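PDB 4FQD: NikO protein from Streptomyces tendae, which catalyses an enolpyruvyl transfer essential in nikkomycin biosynthesis and is related to MurA, which transfers enolpyruvyl to UDP-N-acetylglucosamine. Local coordinates for residues 148-154 against 165-171; 297-303 against 338-343. The protein carries 4 engineered substitutions. Residues are numbered along the deposited sequence.

Contact 1: 148-154 against 165-171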
loop_
_atom_site.group_PDB
_atom_site.type_symbol
_atom_site.label_atom_id
_atom_site.label_comp_id
_atom_site.label_asym_id
_atom_site.label_seq_id
_atom_site.Cartn_x
_atom_site.Cartn_y
_atom_site.Cartn_z
ATOM N N MET A 148 -28.006 -14.084 -2.340
ATOM C CA MET A 148 -29.226 -14.851 -2.108
ATOM C C MET A 148 -29.961 -15.136 -3.414
ATOM O O MET A 148 -30.653 -16.147 -3.538
ATOM C CB MET A 148 -30.148 -14.122 -1.126
ATOM C CG MET A 148 -29.700 -14.214 0.324
ATOM S SD MET A 148 -30.783 -13.334 1.467
ATOM C CE MET A 148 -30.412 -11.634 1.044
ATOM N N GLY A 149 -29.799 -14.244 -4.386
ATOM C CA GLY A 149 -30.415 -14.410 -5.689
ATOM C C GLY A 149 -29.902 -15.630 -6.432
ATOM O O GLY A 149 -30.620 -16.224 -7.236
ATOM N N ARG A 150 -28.657 -16.007 -6.160
ATOM C CA ARG A 150 -28.057 -17.172 -6.800
ATOM C C ARG A 150 -28.608 -18.469 -6.224
ATOM O O ARG A 150 -28.460 -19.534 -6.822
ATOM C CB ARG A 150 -26.536 -17.150 -6.650
ATOM C CG ARG A 150 -25.871 -15.911 -7.213
ATOM C CD ARG A 150 -24.452 -16.223 -7.645
ATOM N NE ARG A 150 -23.646 -15.020 -7.819
ATOM C CZ ARG A 150 -22.405 -15.019 -8.289
ATOM N NH1 ARG A 150 -21.830 -16.161 -8.643
ATOM N NH2 ARG A 150 -21.739 -13.879 -8.413
ATOM N N PHE A 151 -29.235 -18.374 -5.056
ATOM C CA PHE A 151 -29.845 -19.534 -4.414
ATOM C C PHE A 151 -31.325 -19.642 -4.772
ATOM O O PHE A 151 -32.026 -20.527 -4.284
ATOM C CB PHE A 151 -29.675 -19.470 -2.892
ATOM C CG PHE A 151 -28.256 -19.658 -2.427
ATOM C CD1 PHE A 151 -27.372 -18.592 -2.410
ATOM C CD2 PHE A 151 -27.810 -20.896 -1.996
ATOM C CE1 PHE A 151 -26.068 -18.759 -1.981
ATOM C CE2 PHE A 151 -26.507 -21.069 -1.563
ATOM C CZ PHE A 151 -25.636 -19.999 -1.557
ATOM N N GLY A 152 -31.796 -18.734 -5.623
ATOM C CA GLY A 152 -33.166 -18.780 -6.100
ATOM C C GLY A 152 -34.105 -17.772 -5.462
ATOM O O GLY A 152 -35.307 -17.785 -5.728
ATOM N N VAL A 153 -33.564 -16.896 -4.621
ATOM C CA VAL A 153 -34.374 -15.877 -3.957
ATOM C C VAL A 153 -34.751 -14.747 -4.913
ATOM O O VAL A 153 -33.890 -14.171 -5.580
ATOM C CB VAL A 153 -33.653 -15.292 -2.725
ATOM C CG1 VAL A 153 -34.451 -14.141 -2.131
ATOM C CG2 VAL A 153 -33.420 -16.376 -1.686
ATOM N N THR A 154 -36.043 -14.439 -4.978
ATOM C CA THR A 154 -36.544 -13.380 -5.846
ATOM C C THR A 154 -36.778 -12.097 -5.052
ATOM O O THR A 154 -37.258 -12.136 -3.919
ATOM C CB THR A 154 -37.855 -13.803 -6.545
ATOM O OG1 THR A 154 -37.636 -15.009 -7.287
ATOM C CG2 THR A 154 -38.345 -12.716 -7.493
ATOM N N LEU A 165 -38.363 -10.223 -0.146
ATOM C CA LEU A 165 -37.691 -11.430 -0.613
ATOM C C LEU A 165 -38.660 -12.607 -0.675
ATOM O O LEU A 165 -39.493 -12.783 0.213
ATOM C CB LEU A 165 -36.501 -11.775 0.287
ATOM C CG LEU A 165 -35.459 -10.682 0.546
ATOM C CD1 LEU A 165 -34.202 -11.281 1.153
ATOM C CD2 LEU A 165 -35.128 -9.914 -0.722
ATOM N N THR A 166 -38.549 -13.406 -1.732
ATOM C CA THR A 166 -39.381 -14.593 -1.894
ATOM C C THR A 166 -38.556 -15.777 -2.389
ATOM O O THR A 166 -37.651 -15.614 -3.208
ATOM C CB THR A 166 -40.546 -14.349 -2.875
ATOM O OG1 THR A 166 -40.057 -13.682 -4.046
ATOM C CG2 THR A 166 -41.621 -13.494 -2.229
ATOM N N ALA A 167 -38.874 -16.966 -1.888
ATOM C CA ALA A 167 -38.164 -18.177 -2.282
ATOM C C ALA A 167 -38.990 -19.428 -2.001
ATOM O O ALA A 167 -39.090 -19.870 -0.856
ATOM C CB ALA A 167 -36.822 -18.258 -1.571
ATOM N N GLN A 168 -39.579 -19.995 -3.049
ATOM C CA GLN A 168 -40.332 -21.237 -2.918
ATOM C C GLN A 168 -39.405 -22.404 -2.608
ATOM O O GLN A 168 -39.729 -23.271 -1.795
ATOM C CB GLN A 168 -41.133 -21.525 -4.190
ATOM C CG GLN A 168 -42.571 -21.053 -4.125
ATOM C CD GLN A 168 -43.321 -21.653 -2.952
ATOM O OE1 GLN A 168 -43.547 -20.988 -1.941
ATOM N NE2 GLN A 168 -43.709 -22.917 -3.081
ATOM N N ARG A 169 -38.251 -22.422 -3.265
ATOM C CA ARG A 169 -37.243 -23.444 -3.012
ATOM C C ARG A 169 -35.840 -22.883 -3.213
ATOM O O ARG A 169 -35.589 -22.118 -4.145
ATOM C CB ARG A 169 -37.461 -24.661 -3.914
ATOM C CG ARG A 169 -37.331 -24.365 -5.397
ATOM C CD ARG A 169 -37.194 -25.638 -6.211
ATOM N NE ARG A 169 -36.911 -25.352 -7.614
ATOM C CZ ARG A 169 -35.985 -25.977 -8.333
ATOM N NH1 ARG A 169 -35.248 -26.933 -7.785
ATOM N NH2 ARG A 169 -35.797 -25.648 -9.605
ATOM N N LEU A 170 -34.929 -23.263 -2.326
ATOM C CA LEU A 170 -33.545 -22.825 -2.424
ATOM C C LEU A 170 -32.711 -23.875 -3.147
ATOM O O LEU A 170 -32.887 -25.074 -2.934
ATOM C CB LEU A 170 -32.971 -22.553 -1.034
ATOM C CG LEU A 170 -33.682 -21.470 -0.221
ATOM C CD1 LEU A 170 -33.081 -21.356 1.169
ATOM C CD2 LEU A 170 -33.621 -20.134 -0.945
ATOM N N THR A 171 -31.809 -23.419 -4.008
ATOM C CA THR A 171 -30.951 -24.323 -4.764
ATOM C C THR A 171 -29.479 -24.002 -4.527
ATOM O O THR A 171 -29.107 -22.834 -4.415
ATOM C CB THR A 171 -31.251 -24.244 -6.271
ATOM O OG1 THR A 171 -31.107 -22.890 -6.717
ATOM C CG2 THR A 171 -32.667 -24.722 -6.558
HETATM O O HOH W 1 -28.826 -21.888 -7.519
#
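A chain that leaves a helix and returns beside itself as a hairpin can pair its backbone at two places, here Thr154 with Thr166 and Phe151 with Thr171. On the central strand of a small antiparallel sheet, Leu165 CD1 meets Met148 CE at 3.8 Å, and Leu165 CB lies 4.0 Å from Val153 CG1. Thr166 forms a hydrogen-bonded antiparallel pair with Thr154: Thr166 N to Thr154 O is 2.8 Å, and Thr166 O accepts Thr154 N at 2.7 Å. Thr166 OG1 adds a bond to Thr154 O at 3.2 Å. Ala167 CB touches Val153 CG2 (3.9 Å), while Leu170 CD2 reaches Val153 CG2 at 3.8 Å. Thr171 N then bonds Phe151 O at 2.9 Å, and one water joins Thr171 OG1 to Arg150 O. Between Phe151 and Thr154 the chain leaves helical geometry at Gly152 in a Schellman motif; at its positive phi a side chain would jam against the preceding carbonyl. Backbone bonds thus fix the path, and apolar side chains gather on one side, against Val116 and Ser117 of helix 112-118.

Contact 2: 297-303 against 338-343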
loop_
_atom_site.group_PDB
_atom_site.type_symbol
_atom_site.label_atom_id
_atom_site.label_comp_id
_atom_site.label_asym_id
_atom_site.label_seq_id
_atom_site.Cartn_x
_atom_site.Cartn_y
_atom_site.Cartn_z
ATOM N N LEU A 297 -4.976 -10.627 14.227
ATOM C CA LEU A 297 -4.483 -9.276 13.994
ATOM C C LEU A 297 -3.027 -9.289 13.540
ATOM O O LEU A 297 -2.299 -8.320 13.744
ATOM C CB LEU A 297 -4.626 -8.432 15.262
ATOM C CG LEU A 297 -6.051 -8.053 15.671
ATOM C CD1 LEU A 297 -6.075 -7.533 17.098
ATOM C CD2 LEU A 297 -6.624 -7.019 14.711
ATOM N N ALA A 298 -2.614 -10.395 12.927
ATOM C CA ALA A 298 -1.253 -10.542 12.403
ATOM C C ALA A 298 -0.788 -9.416 11.461
ATOM O O ALA A 298 0.356 -8.973 11.565
ATOM C CB ALA A 298 -1.067 -11.914 11.747
ATOM N N PRO A 299 -1.657 -8.959 10.534
ATOM C CA PRO A 299 -1.233 -7.810 9.724
ATOM C C PRO A 299 -0.996 -6.565 10.576
ATOM O O PRO A 299 -0.033 -5.834 10.338
ATOM C CB PRO A 299 -2.425 -7.584 8.790
ATOM C CG PRO A 299 -3.078 -8.910 8.690
ATOM C CD PRO A 299 -2.930 -9.523 10.048
ATOM N N GLU A 300 -1.866 -6.335 11.555
ATOM C CA GLU A 300 -1.718 -5.204 12.464
ATOM C C GLU A 300 -0.449 -5.315 13.302
ATOM O O GLU A 300 0.259 -4.328 13.503
ATOM C CB GLU A 300 -2.937 -5.083 13.384
ATOM C CG GLU A 300 -4.143 -4.399 12.757
ATOM C CD GLU A 300 -4.957 -5.322 11.870
ATOM O OE1 GLU A 300 -4.572 -6.500 11.716
ATOM O OE2 GLU A 300 -5.987 -4.866 11.330
ATOM N N PHE A 301 -0.164 -6.520 13.789
ATOM C CA PHE A 301 0.999 -6.743 14.643
ATOM C C PHE A 301 2.316 -6.673 13.878
ATOM O O PHE A 301 3.357 -6.348 14.449
ATOM C CB PHE A 301 0.876 -8.070 15.395
ATOM C CG PHE A 301 0.178 -7.949 16.718
ATOM C CD1 PHE A 301 -1.201 -7.824 16.781
ATOM C CD2 PHE A 301 0.901 -7.948 17.900
ATOM C CE1 PHE A 301 -1.845 -7.707 17.997
ATOM C CE2 PHE A 301 0.262 -7.831 19.119
ATOM C CZ PHE A 301 -1.113 -7.712 19.168
ATOM N N ASP A 302 2.271 -6.979 12.586
ATOM C CA ASP A 302 3.449 -6.840 11.743
ATOM C C ASP A 302 3.795 -5.363 11.598
ATOM O O ASP A 302 4.966 -4.990 11.545
ATOM C CB ASP A 302 3.218 -7.471 10.370
ATOM C CG ASP A 302 4.380 -7.247 9.423
ATOM O OD1 ASP A 302 5.469 -7.805 9.675
ATOM O OD2 ASP A 302 4.206 -6.514 8.427
ATOM N N LEU A 303 2.763 -4.527 11.541
ATOM C CA LEU A 303 2.949 -3.082 11.489
ATOM C C LEU A 303 3.498 -2.556 12.808
ATOM O O LEU A 303 4.416 -1.738 12.822
ATOM C CB LEU A 303 1.634 -2.382 11.154
ATOM C CG LEU A 303 1.164 -2.485 9.705
ATOM C CD1 LEU A 303 -0.178 -1.798 9.542
ATOM C CD2 LEU A 303 2.196 -1.880 8.768
ATOM N N GLY A 338 -5.924 -8.342 4.898
ATOM C CA GLY A 338 -4.808 -7.677 5.541
ATOM C C GLY A 338 -5.254 -6.893 6.759
ATOM O O GLY A 338 -6.062 -7.372 7.555
ATOM N N VAL A 339 -4.725 -5.682 6.900
ATOM C CA VAL A 339 -5.066 -4.818 8.022
ATOM C C VAL A 339 -6.530 -4.393 7.964
ATOM O O VAL A 339 -7.021 -3.979 6.914
ATOM C CB VAL A 339 -4.177 -3.560 8.045
ATOM C CG1 VAL A 339 -4.540 -2.669 9.224
ATOM C CG2 VAL A 339 -2.713 -3.956 8.103
ATOM N N PHE A 340 -7.219 -4.505 9.095
ATOM C CA PHE A 340 -8.612 -4.083 9.192
ATOM C C PHE A 340 -8.769 -2.599 8.890
ATOM O O PHE A 340 -7.856 -1.806 9.115
ATOM C CB PHE A 340 -9.173 -4.378 10.584
ATOM C CG PHE A 340 -9.673 -5.782 10.752
ATOM C CD1 PHE A 340 -10.866 -6.177 10.171
ATOM C CD2 PHE A 340 -8.960 -6.701 11.504
ATOM C CE1 PHE A 340 -11.334 -7.466 10.327
ATOM C CE2 PHE A 340 -9.423 -7.991 11.663
ATOM C CZ PHE A 340 -10.613 -8.374 11.076
ATOM N N SER A 341 -9.938 -2.230 8.383
ATOM C CA SER A 341 -10.233 -0.838 8.085
ATOM C C SER A 341 -10.439 -0.057 9.381
ATOM O O SER A 341 -10.153 1.137 9.452
ATOM C CB SER A 341 -11.478 -0.744 7.204
ATOM O OG SER A 341 -11.592 0.541 6.621
ATOM N N ASP A 342 -10.929 -0.748 10.404
ATOM C CA ASP A 342 -11.189 -0.131 11.701
ATOM C C ASP A 342 -9.910 0.076 12.506
ATOM O O ASP A 342 -9.887 0.857 13.457
ATOM C CB ASP A 342 -12.176 -0.978 12.508
ATOM C CG ASP A 342 -13.574 -0.952 11.927
ATOM O OD1 ASP A 342 -13.982 0.107 11.407
ATOM O OD2 ASP A 342 -14.268 -1.989 11.991
ATOM N N SER A 343 -8.849 -0.628 12.124
ATOM C CA SER A 343 -7.576 -0.540 12.833
ATOM C C SER A 343 -6.767 0.668 12.372
ATOM O O SER A 343 -5.956 1.211 13.122
ATOM C CB SER A 343 -6.764 -1.822 12.631
ATOM O OG SER A 343 -7.470 -2.955 13.107
#
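A side-chain carboxylate can supply the acceptor for a loop's backbone NH, as Glu300 does. The approach starts at Leu297, the N-cap residue between two successive helices: Leu297 O receives Phe301 N at 2.8 Å to start the new helix, and Leu297 CD2 lies 4.0 Å from CD2 of Phe340, at the edge of that ring. Pro299, in the first helical turn where the missing amide proton costs nothing, presses its ring on the loop backbone, with Pro299 CG 3.5 Å from Gly338 C and Pro299 CB 3.7 Å from Val339 CG2. Residues 297-303 and 338-343 both belong to a globular domain built from sheets and buried helices, the inverse barrel of this family, assembled from repeated beta-alpha-beta-alpha-beta-beta units. Helix 298-307 continues, after the break at Leu297, the second helical element of one such unit, and residues 338-343 lead from strand 331-334 into the first helix of the next, so the packing here joins consecutive units. Glu300 comes next. Its side chain bends (chi2 81°) so that Glu300 OE2 accepts both Phe340 N at 2.6 Å and Ser343 OG at 3.0 Å, tying together two points of the turn before helix 344-351. Around that turn, Lys218 makes a cation-pi contact with the Phe340 ring and a hydrogen bond to Gly338 O. One turn on from Pro299, Leu303 CD1 meets Val339 CG2 at 3.6 Å, and Phe332 and Leu347 touch both of these side chains.

Contacts 1 and 2 follow one another along the chain and lie in different domains of the two-domain enolpyruvyl transferase fold, their centres about 36 Å apart and their nearest atoms about 21 Å. The centre of contact 1 lies about 28 Å from the centre of the chain, that of contact 2 about 13 Å. Contact 1 joins helix 142-149 to strand 163-166 across a hairpin; contact 2 links helix 298-307 to the loop before helix 344-351. They share no helix, strand or sheet. One closes a single repeat, the other packs consecutive repeats. Not touching, each is local to its own domain; in this family the active site lies in the cleft between the domains.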